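Local structure of putative uronate isomerase (Thermotoga maritima, 4NAR) at residues D333-Y338 / N348-V353. The protein is of unconfirmed function but may be an enzyme related to lactate racemases, which interconvert the two enantiomers of lactate. Residues are numbered along the deposited sequence; the frame is centred on the assembly and turned at random.
With SO4 (sulfate ion), chain B.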
# COMPACT_ATOMS: atom_id res chain seq x y z
N ASP A 333 -8.24 14.82 -16.03
CA ASP A 333 -8.02 15.75 -17.15
C ASP A 333 -7.49 17.10 -16.71
O ASP A 333 -6.70 17.72 -17.43
CB ASP A 333 -9.27 15.88 -18.03
CG ASP A 333 -9.47 14.68 -18.95
OD1 ASP A 333 -8.51 13.88 -19.13
OD2 ASP A 333 -10.58 14.54 -19.50
N TYR A 334 -7.88 17.56 -15.52
CA TYR A 334 -7.29 18.76 -14.95
C TYR A 334 -5.80 18.55 -14.65
O TYR A 334 -4.97 19.44 -14.88
CB TYR A 334 -8.01 19.18 -13.67
CG TYR A 334 -7.39 20.38 -13.00
CD1 TYR A 334 -7.90 21.66 -13.19
CD2 TYR A 334 -6.27 20.24 -12.19
CE1 TYR A 334 -7.31 22.76 -12.58
CE2 TYR A 334 -5.67 21.33 -11.58
CZ TYR A 334 -6.19 22.59 -11.77
OH TYR A 334 -5.59 23.66 -11.14
N VAL A 335 -5.47 17.37 -14.13
CA VAL A 335 -4.10 17.10 -13.68
C VAL A 335 -3.13 16.95 -14.87
O VAL A 335 -2.01 17.49 -14.84
CB VAL A 335 -4.06 15.89 -12.72
CG1 VAL A 335 -2.63 15.56 -12.28
CG2 VAL A 335 -4.95 16.17 -11.51
N LYS A 336 -3.57 16.26 -15.91
CA LYS A 336 -2.80 16.16 -17.15
C LYS A 336 -2.49 17.54 -17.71
O LYS A 336 -1.38 17.80 -18.18
CB LYS A 336 -3.56 15.36 -18.20
CG LYS A 336 -3.44 13.86 -18.02
CD LYS A 336 -4.67 13.18 -18.60
CE LYS A 336 -4.33 11.83 -19.18
NZ LYS A 336 -4.57 11.83 -20.66
N TRP A 337 -3.48 18.43 -17.64
CA TRP A 337 -3.31 19.81 -18.07
C TRP A 337 -2.29 20.53 -17.18
O TRP A 337 -1.44 21.28 -17.66
CB TRP A 337 -4.65 20.53 -18.03
CG TRP A 337 -4.52 22.03 -18.14
CD1 TRP A 337 -4.40 22.76 -19.30
CD2 TRP A 337 -4.49 22.98 -17.06
NE1 TRP A 337 -4.30 24.10 -19.00
CE2 TRP A 337 -4.35 24.26 -17.63
CE3 TRP A 337 -4.57 22.87 -15.67
CZ2 TRP A 337 -4.30 25.43 -16.86
CZ3 TRP A 337 -4.51 24.02 -14.90
CH2 TRP A 337 -4.37 25.29 -15.50
N TYR A 338 -2.39 20.30 -15.88
CA TYR A 338 -1.50 20.94 -14.92
C TYR A 338 -0.05 20.50 -15.17
O TYR A 338 0.90 21.26 -14.95
CB TYR A 338 -1.95 20.59 -13.49
CG TYR A 338 -1.18 21.27 -12.39
CD1 TYR A 338 -0.07 20.67 -11.81
CD2 TYR A 338 -1.58 22.51 -11.90
CE1 TYR A 338 0.63 21.29 -10.77
CE2 TYR A 338 -0.88 23.14 -10.87
CZ TYR A 338 0.22 22.51 -10.31
OH TYR A 338 0.93 23.12 -9.30
N ASN A 348 3.81 10.96 -8.51
CA ASN A 348 3.23 10.17 -7.42
C ASN A 348 2.14 11.01 -6.73
O ASN A 348 0.98 10.57 -6.62
CB ASN A 348 4.33 9.74 -6.43
CG ASN A 348 3.89 8.61 -5.47
OD1 ASN A 348 2.69 8.29 -5.35
ND2 ASN A 348 4.87 8.01 -4.79
N VAL A 349 2.50 12.21 -6.30
CA VAL A 349 1.53 13.20 -5.84
C VAL A 349 0.40 13.44 -6.87
O VAL A 349 -0.79 13.49 -6.51
CB VAL A 349 2.21 14.55 -5.52
CG1 VAL A 349 1.16 15.63 -5.19
CG2 VAL A 349 3.22 14.38 -4.38
N ALA A 350 0.78 13.58 -8.14
CA ALA A 350 -0.21 13.78 -9.19
C ALA A 350 -1.20 12.62 -9.21
O ALA A 350 -2.43 12.82 -9.25
CB ALA A 350 0.46 13.95 -10.56
N ALA A 351 -0.68 11.40 -9.18
CA ALA A 351 -1.54 10.22 -9.20
C ALA A 351 -2.44 10.17 -7.95
O ALA A 351 -3.64 9.85 -8.04
CB ALA A 351 -0.70 8.92 -9.34
N HIS A 352 -1.85 10.49 -6.80
CA HIS A 352 -2.57 10.45 -5.52
C HIS A 352 -3.83 11.32 -5.53
O HIS A 352 -4.93 10.89 -5.16
CB HIS A 352 -1.65 10.94 -4.40
CG HIS A 352 -2.38 11.41 -3.18
ND1 HIS A 352 -2.99 10.56 -2.29
CD2 HIS A 352 -2.56 12.67 -2.69
CE1 HIS A 352 -3.53 11.26 -1.30
NE2 HIS A 352 -3.29 12.53 -1.52
N VAL A 353 -3.63 12.56 -5.94
CA VAL A 353 -4.68 13.56 -6.04
C VAL A 353 -5.86 13.09 -6.94
O VAL A 353 -7.02 13.18 -6.54
CB VAL A 353 -4.03 14.91 -6.49
CG1 VAL A 353 -4.84 15.61 -7.55
CG2 VAL A 353 -3.74 15.78 -5.26
S SO4 B . 3.72 4.99 -1.69
O1 SO4 B . 3.76 4.08 -2.85
O2 SO4 B . 4.58 4.44 -0.62
O3 SO4 B . 4.17 6.32 -2.09
O4 SO4 B . 2.33 5.08 -1.19
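Val335 bridges Ala350 and Val353, one turn apart on the neighbouring helix, with one methyl group for each. Its CB points toward segment 348-353 and divides there. CG1, anti to the backbone N (chi1 178°), is the branch turned to Ala350. It reaches CB of Ala350 at 3.9 Å. The same CG1 of Val335 lies 4.1 Å from the carbonyl O of Ala350. CG2, anti to the carbonyl carbon and beside the backbone N, meets CG1 of Val353 at 4.0 Å, the two valine side chains crossing obliquely. No other residue pairs of the two segments come within contact distance, and the buried surface is just 110 Å². The closest CA atoms, those of Val335 and Ala350, stand 6.8 Å apart, a short spacing that goes with the single CB carbon on the alanine side.

The segments belong to consecutive helices, 332-341 and 347-357, joined by a five-residue link, so the contact closes a helical hairpin. Helix 318-327 adds Ile327 against Val335, while Met320 and Ile324 lie against Val349; Trp181 of helix 173-186 touches Ala350.

Away from the hairpin interface, Asn348 takes its amide to a bound sulfate. ND2 donates to O3 of the sulfate over 3.3 Å, with an N-H...O angle of 156°. Thr72, His180 and Trp283 also hydrogen-bond this ion, which probably came from the crystallisation liquor. His352 stacks on Trp283 and hydrogen-bonds Tyr329 through NE2.

No hydrogen bond or salt bridge links the two segments: the helices meet here through buried aliphatic carbon, so their direct contact probably rests on close fit and exclusion of water, while helix 347-357 contributes polar chemistry at the sulfate site through Asn348.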